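Local structure of putative leucoanthocyanidin reductase 1 (Vitis vinifera, 3I6I) at residues 272-275 and 276-280; 248-251 and 252-256; 202-205 and 206-209. The protein catalyses the NADPH-dependent reduction of leucoanthocyanidins in grapevine flavonoid metabolism, probably yielding catechin-type flavan-3-ols. All coordinates share one frame; numbering follows the deposited sequence. Where two conformers were deposited one is given.

How the contacts relate
Contact 3 is buried in the Rossmann part of the fold, where helix 198-208 packs on strands 114-116 and 155-158. Contact 1 is also largely buried but lies at the C-terminal end of helix 266-277 on the other side of the chain's centre, and contact 2 lies at the surface, where strand 247-250 turns into helix 252-260. Contacts 1 and 2 touch, because these two helices follow one another and pack together; contact 3 stays apart, its nearest atoms about 17 Å from contact 1. The chemistry follows position: contact 2 caps a helix start with acidic and hydroxyl groups, whereas in contacts 1 and 3 single carbonyls take more than one N-H donor, weakly so in contact 3, with lysines at the more exposed edge.

Contact 1: 272-275 and 276-280; sequences FTHD and IFIKG
His274 lies against both Ile278 and Lys279 at the C-terminal end of helix 266-277, a helix of this NADPH-binding Rossmann-type reductase that gives way to Gly280. The imidazole reaches these neighbours because CG is anti to the backbone N (chi1 177°). Ile278 approaches by its CB, an off-centre CH-pi contact 4.2 Å from the His274 ring centroid, while on the CE1 side the aliphatic chain of Lys279 runs past, its CD 3.7 Å from His274 CE1. A histidine suits the spot because NE2 can bond to Glu252 of helix 252-260 while the ring carbons pack on Ile278 and Lys279. Lysine suits the outer side: its chain bends at chi3 and brings CE within 3.3 Å of Asp275 OD1. The salt bridge itself is long, 3.9 Å from Asp275 OD1 to Lys279 NZ, and the ammonium also bonds to the carbonyl of Asp128. The backbone O of His274 takes two N-H groups, Ile278 N at 2.9 Å and that of Lys279, one residue further on, before Gly280, whose positive phi (73°) is easy for a residue without a side chain. The side chain of Phe272 lies about 6 Å from the bound NADPH, and its ring meets that of Tyr137. Phe277 packs against strand 193-196, and Thr273 CG2 meets its ring at CD2, 4.0 Å away; Ile276 CG2 sits over the centre of one face of that ring, 3.4 Å above its plane.

Contact 2: 248-251 and 252-256; sequences VTVT and EDDLL
Asp254 OD2 is gripped by two donors, the backbone N of Thr251 at 3.0 Å and a water that donates to it at 2.6 Å. The amide meets the oxygen from above the carboxylate plane, 46° out of it, and its N-H points at OD2 nearly straight (160°). The same water also donates to Thr249 O, at 2.8 Å, and thus ties the end of strand 247-250 to the acid side chain. The return half of the exchange runs from Asp254 N to Thr251 OG1, again 3.0 Å. Together the two bonds make a capping box: Thr251 is the N-cap of helix 252-260, and each residue's side chain accepts the other's backbone N-H. Thr251 can do this because OG1 sits between its own N and carbonyl carbon (chi1 63°), turned towards the first turn of the helix. Threonine therefore supplies an acceptor for an amide that has no carbonyl of an earlier turn to meet, while the negative charge of Asp254 probably also suits the positive end of the helix dipole. Beside the polar box the joint is apolar. Val250, at the end of a strand paired in parallel with strand 183-186, sets CG1 3.8 Å from Asp254 CB. Leu255, which packs on Tyr186 and Thr273, also meets Val250, its CD2 4.1 Å from Val250 CG1.

Contact 3: 202-205 and 206-209; sequences GKFT and MKTV
Thr208 turns its hydroxyl back to the carbonyl one turn earlier, OG1 donating to Thr205 O at 2.7 Å, and here the contact is tightest. The torsion that puts OG1 between its own N and carbonyl carbon (chi1 76°) brings it to that oxygen, while CG2 comes within 3.2 Å of Phe204 O. The backbone bonds of Thr208 N to Phe204 O and Thr205 O are both weak, so the hydroxyl makes the firmer bond at this end of the helix. With a valine in place of Thr208, Thr205 O would probably lose that grip and be left relying on the weak bond from Thr208 N. Thr205 packs on Leu116, Ile157 and the NADPH-site residue Phe120, its OG1 bonding back to Ile201 O. Towards solvent the packing is looser, and Lys207 has two conformers. In one, it runs alongside Lys203, their CE atoms 3.9 Å apart, and Phe204, its CD 3.7 Å from Phe204 CD1. Lys203 NZ forms a salt bridge with Asp302; the Lys207 pair is long and weak. The Phe204 ring stacks with Phe304. Packed on strands 114-116 and 155-158 and, through Met206, on helix 21-32, the helix flanks the sheet as in NADP-binding Rossmann folds.

Contact 1: 272-275 and 276-280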
loop_
_atom_site.group_PDB
_atom_site.type_symbol
_atom_site.label_atom_id
_atom_site.label_comp_id
_atom_site.label_asym_id
_atom_site.label_seq_id
_atom_site.Cartn_x
_atom_site.Cartn_y
_atom_site.Cartn_z
ATOM N N PHE A 272 9.218 -9.339 -5.505
ATOM C CA PHE A 272 8.299 -8.319 -6.076
ATOM C C PHE A 272 8.982 -7.423 -7.120
ATOM O O PHE A 272 8.358 -7.065 -8.109
ATOM C CB PHE A 272 7.723 -7.454 -4.980
ATOM C CG PHE A 272 6.843 -8.193 -3.997
ATOM C CD1 PHE A 272 6.069 -9.291 -4.358
ATOM C CD2 PHE A 272 6.787 -7.761 -2.696
ATOM C CE1 PHE A 272 5.266 -9.927 -3.413
ATOM C CE2 PHE A 272 5.963 -8.379 -1.774
ATOM C CZ PHE A 272 5.212 -9.467 -2.140
ATOM N N THR A 273 10.273 -7.111 -6.911
ATOM C CA THR A 273 11.089 -6.404 -7.935
ATOM C C THR A 273 11.092 -7.161 -9.267
ATOM O O THR A 273 10.943 -6.574 -10.350
ATOM C CB THR A 273 12.544 -6.157 -7.420
ATOM O OG1 THR A 273 12.492 -5.412 -6.185
ATOM C CG2 THR A 273 13.363 -5.308 -8.428
ATOM N N HIS A 274 11.325 -8.460 -9.213
ATOM C CA HIS A 274 11.271 -9.329 -10.385
ATOM C C HIS A 274 9.896 -9.278 -11.056
ATOM O O HIS A 274 9.778 -9.102 -12.279
ATOM C CB HIS A 274 11.621 -10.750 -9.980
ATOM C CG HIS A 274 11.522 -11.749 -11.077
ATOM N ND1 HIS A 274 10.433 -12.565 -11.246
ATOM C CD2 HIS A 274 12.425 -12.128 -12.011
ATOM C CE1 HIS A 274 10.642 -13.357 -12.288
ATOM N NE2 HIS A 274 11.846 -13.100 -12.773
ATOM N N ASP A 275 8.846 -9.410 -10.264
ATOM C CA ASP A 275 7.499 -9.410 -10.808
ATOM C C ASP A 275 7.195 -8.104 -11.563
ATOM O O ASP A 275 6.602 -8.140 -12.657
ATOM C CB ASP A 275 6.464 -9.670 -9.707
ATOM C CG ASP A 275 5.196 -10.374 -10.220
ATOM O OD1 ASP A 275 5.126 -10.923 -11.389
ATOM O OD2 ASP A 275 4.229 -10.386 -9.418
ATOM N N ILE A 276 7.562 -6.987 -10.957
ATOM C CA ILE A 276 7.317 -5.663 -11.527
ATOM C C ILE A 276 8.171 -5.406 -12.733
ATOM O O ILE A 276 7.625 -5.087 -13.799
ATOM C CB ILE A 276 7.516 -4.551 -10.522
ATOM C CG1 ILE A 276 6.620 -4.690 -9.287
ATOM C CG2 ILE A 276 7.443 -3.153 -11.196
ATOM C CD1 ILE A 276 7.108 -3.831 -8.093
ATOM N N PHE A 277 9.494 -5.520 -12.563
ATOM C CA PHE A 277 10.447 -4.980 -13.544
ATOM C C PHE A 277 10.950 -5.973 -14.576
ATOM O O PHE A 277 11.524 -5.568 -15.601
ATOM C CB PHE A 277 11.575 -4.262 -12.841
ATOM C CG PHE A 277 11.116 -3.044 -12.094
ATOM C CD1 PHE A 277 10.680 -1.911 -12.777
ATOM C CD2 PHE A 277 11.032 -3.035 -10.733
ATOM C CE1 PHE A 277 10.215 -0.819 -12.096
ATOM C CE2 PHE A 277 10.548 -1.941 -10.041
ATOM C CZ PHE A 277 10.169 -0.809 -10.724
ATOM N N ILE A 278 10.754 -7.253 -14.317
ATOM C CA ILE A 278 10.995 -8.290 -15.319
ATOM C C ILE A 278 9.692 -8.732 -15.982
ATOM O O ILE A 278 9.612 -8.787 -17.204
ATOM C CB ILE A 278 11.793 -9.496 -14.751
ATOM C CG1 ILE A 278 13.148 -9.033 -14.193
ATOM C CG2 ILE A 278 11.936 -10.643 -15.770
ATOM C CD1 ILE A 278 14.112 -8.289 -15.128
ATOM N N LYS A 279 8.661 -9.039 -15.195
ATOM C CA LYS A 279 7.469 -9.663 -15.747
ATOM C C LYS A 279 6.321 -8.681 -16.059
ATOM O O LYS A 279 5.362 -9.081 -16.667
ATOM C CB LYS A 279 6.970 -10.783 -14.829
ATOM C CG LYS A 279 8.050 -11.844 -14.594
ATOM C CD LYS A 279 7.511 -13.190 -14.292
ATOM C CE LYS A 279 6.956 -13.198 -12.912
ATOM N NZ LYS A 279 6.282 -14.486 -12.578
ATOM N N GLY A 280 6.436 -7.418 -15.659
ATOM C CA GLY A 280 5.447 -6.412 -16.021
ATOM C C GLY A 280 4.141 -6.558 -15.287
ATOM O O GLY A 280 3.084 -6.229 -15.859
#

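Contact 2: 248-251 and 252-256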
loop_
_atom_site.group_PDB
_atom_site.type_symbol
_atom_site.label_atom_id
_atom_site.label_comp_id
_atom_site.label_asym_id
_atom_site.label_seq_id
_atom_site.Cartn_x
_atom_site.Cartn_y
_atom_site.Cartn_z
ATOM N N VAL A 248 24.218 0.293 -14.647
ATOM C CA VAL A 248 24.686 -1.078 -14.670
ATOM C C VAL A 248 23.473 -1.984 -14.665
ATOM O O VAL A 248 22.457 -1.606 -14.106
ATOM C CB VAL A 248 25.635 -1.392 -13.457
ATOM C CG1 VAL A 248 26.870 -0.466 -13.436
ATOM C CG2 VAL A 248 24.855 -1.423 -12.093
ATOM N N THR A 249 23.579 -3.172 -15.258
ATOM C CA THR A 249 22.447 -4.103 -15.321
ATOM C C THR A 249 22.400 -5.051 -14.105
ATOM O O THR A 249 23.411 -5.622 -13.719
ATOM C CB THR A 249 22.558 -4.988 -16.575
ATOM O OG1 THR A 249 22.549 -4.135 -17.707
ATOM C CG2 THR A 249 21.377 -5.995 -16.679
ATOM N N VAL A 250 21.226 -5.187 -13.531
ATOM C CA VAL A 250 20.913 -6.279 -12.576
ATOM C C VAL A 250 20.002 -7.213 -13.359
ATOM O O VAL A 250 18.932 -6.809 -13.834
ATOM C CB VAL A 250 20.263 -5.716 -11.296
ATOM C CG1 VAL A 250 19.667 -6.838 -10.448
ATOM C CG2 VAL A 250 21.222 -4.885 -10.504
ATOM N N THR A 251 20.450 -8.451 -13.563
ATOM C CA THR A 251 19.763 -9.384 -14.382
ATOM C C THR A 251 18.554 -10.009 -13.641
ATOM O O THR A 251 18.451 -9.962 -12.404
ATOM C CB THR A 251 20.677 -10.545 -14.838
ATOM O OG1 THR A 251 21.120 -11.299 -13.703
ATOM C CG2 THR A 251 21.895 -10.071 -15.703
ATOM N N GLU A 252 17.678 -10.629 -14.412
ATOM C CA GLU A 252 16.583 -11.427 -13.860
ATOM C C GLU A 252 17.153 -12.504 -12.907
ATOM O O GLU A 252 16.630 -12.734 -11.831
ATOM C CB GLU A 252 15.780 -12.098 -14.959
ATOM C CG GLU A 252 14.927 -13.269 -14.476
ATOM C CD GLU A 252 13.937 -13.745 -15.541
ATOM O OE1 GLU A 252 14.333 -13.714 -16.716
ATOM O OE2 GLU A 252 12.806 -14.205 -15.227
ATOM N N ASP A 253 18.227 -13.159 -13.315
ATOM C CA ASP A 253 18.767 -14.239 -12.501
ATOM C C ASP A 253 19.362 -13.721 -11.185
ATOM O O ASP A 253 19.292 -14.425 -10.159
ATOM C CB ASP A 253 19.741 -15.111 -13.294
ATOM C CG ASP A 253 19.023 -16.305 -14.001
ATOM O OD1 ASP A 253 17.748 -16.360 -14.088
ATOM O OD2 ASP A 253 19.727 -17.200 -14.463
ATOM N N ASP A 254 19.943 -12.514 -11.211
ATOM C CA ASP A 254 20.362 -11.827 -9.966
ATOM C C ASP A 254 19.193 -11.725 -8.980
ATOM O O ASP A 254 19.311 -12.070 -7.818
ATOM C CB ASP A 254 20.941 -10.429 -10.226
ATOM C CG ASP A 254 22.281 -10.435 -11.027
ATOM O OD1 ASP A 254 23.025 -11.450 -10.987
ATOM O OD2 ASP A 254 22.619 -9.374 -11.665
ATOM N N LEU A 255 18.056 -11.253 -9.456
ATOM C CA LEU A 255 16.900 -11.088 -8.576
ATOM C C LEU A 255 16.352 -12.440 -8.131
ATOM O O LEU A 255 15.960 -12.563 -6.992
ATOM C CB LEU A 255 15.834 -10.262 -9.278
ATOM C CG LEU A 255 16.153 -8.823 -9.643
ATOM C CD1 LEU A 255 15.007 -8.239 -10.587
ATOM C CD2 LEU A 255 16.315 -7.965 -8.364
ATOM N N LEU A 256 16.316 -13.433 -9.013
ATOM C CA LEU A 256 15.829 -14.746 -8.631
ATOM C C LEU A 256 16.755 -15.371 -7.594
ATOM O O LEU A 256 16.279 -16.011 -6.694
ATOM C CB LEU A 256 15.654 -15.650 -9.859
ATOM C CG LEU A 256 14.539 -15.218 -10.811
ATOM C CD1 LEU A 256 14.512 -16.184 -12.023
ATOM C CD2 LEU A 256 13.177 -15.209 -10.097
HETATM O O HOH W 1 24.190 -8.304 -13.418
#

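Contact 3: 202-205 and 206-209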
loop_
_atom_site.group_PDB
_atom_site.type_symbol
_atom_site.label_atom_id
_atom_site.label_comp_id
_atom_site.label_asym_id
_atom_site.label_seq_id
_atom_site.Cartn_x
_atom_site.Cartn_y
_atom_site.Cartn_z
ATOM N N GLY A 202 -2.636 7.919 0.381
ATOM C CA GLY A 202 -3.574 8.232 1.457
ATOM C C GLY A 202 -4.827 8.953 0.971
ATOM O O GLY A 202 -5.956 8.575 1.277
ATOM N N LYS A 203 -4.638 10.003 0.181
ATOM C CA LYS A 203 -5.743 10.848 -0.225
ATOM C C LYS A 203 -6.768 10.050 -1.008
ATOM O O LYS A 203 -7.990 10.088 -0.718
ATOM C CB LYS A 203 -5.195 11.977 -1.087
ATOM C CG LYS A 203 -6.240 12.915 -1.671
ATOM C CD LYS A 203 -5.512 13.987 -2.528
ATOM C CE LYS A 203 -6.431 14.561 -3.607
ATOM N NZ LYS A 203 -5.708 15.633 -4.414
ATOM N N PHE A 204 -6.284 9.319 -2.001
ATOM C CA PHE A 204 -7.193 8.623 -2.892
ATOM C C PHE A 204 -7.778 7.384 -2.233
ATOM O O PHE A 204 -8.936 7.129 -2.425
ATOM C CB PHE A 204 -6.579 8.366 -4.258
ATOM C CG PHE A 204 -6.387 9.630 -5.048
ATOM C CD1 PHE A 204 -7.479 10.295 -5.571
ATOM C CD2 PHE A 204 -5.125 10.172 -5.248
ATOM C CE1 PHE A 204 -7.324 11.464 -6.273
ATOM C CE2 PHE A 204 -4.966 11.349 -5.976
ATOM C CZ PHE A 204 -6.050 11.999 -6.484
ATOM N N THR A 205 -7.010 6.680 -1.396
ATOM C CA THR A 205 -7.597 5.630 -0.592
ATOM C C THR A 205 -8.816 6.091 0.210
ATOM O O THR A 205 -9.875 5.409 0.233
ATOM C CB THR A 205 -6.555 5.006 0.360
ATOM O OG1 THR A 205 -5.575 4.303 -0.394
ATOM C CG2 THR A 205 -7.234 4.021 1.379
ATOM N N MET A 206 -8.693 7.223 0.898
ATOM C CA MET A 206 -9.759 7.634 1.764
ATOM C C MET A 206 -10.987 8.049 0.954
ATOM O O MET A 206 -12.097 7.921 1.455
ATOM C CB MET A 206 -9.291 8.683 2.790
ATOM C CG MET A 206 -8.359 8.047 3.857
ATOM S SD MET A 206 -8.966 6.445 4.563
ATOM C CE MET A 206 -10.530 6.971 5.183
ATOM N N LYS A 207 -10.829 8.526 -0.288
ATOM C CA LYS A 207 -11.993 8.875 -1.134
ATOM C C LYS A 207 -12.819 7.647 -1.470
ATOM O O LYS A 207 -14.042 7.729 -1.642
ATOM C CB LYS A 207 -11.556 9.491 -2.484
ATOM C CG LYS A 207 -10.742 10.760 -2.384
ATOM C CD LYS A 207 -10.556 11.405 -3.766
ATOM C CE LYS A 207 -9.825 12.742 -3.682
ATOM N NZ LYS A 207 -10.638 13.867 -3.122
ATOM N N THR A 208 -12.152 6.501 -1.582
ATOM C CA THR A 208 -12.812 5.263 -2.008
ATOM C C THR A 208 -13.755 4.650 -0.976
ATOM O O THR A 208 -14.632 3.858 -1.365
ATOM C CB THR A 208 -11.799 4.154 -2.434
ATOM O OG1 THR A 208 -11.185 3.540 -1.272
ATOM C CG2 THR A 208 -10.772 4.675 -3.483
ATOM N N VAL A 209 -13.618 5.011 0.306
ATOM C CA VAL A 209 -14.192 4.151 1.381
ATOM C C VAL A 209 -15.710 4.150 1.381
ATOM O O VAL A 209 -16.351 3.199 1.884
ATOM C CB VAL A 209 -13.661 4.469 2.806
ATOM C CG1 VAL A 209 -12.105 4.191 2.880
ATOM C CG2 VAL A 209 -13.992 5.943 3.228
#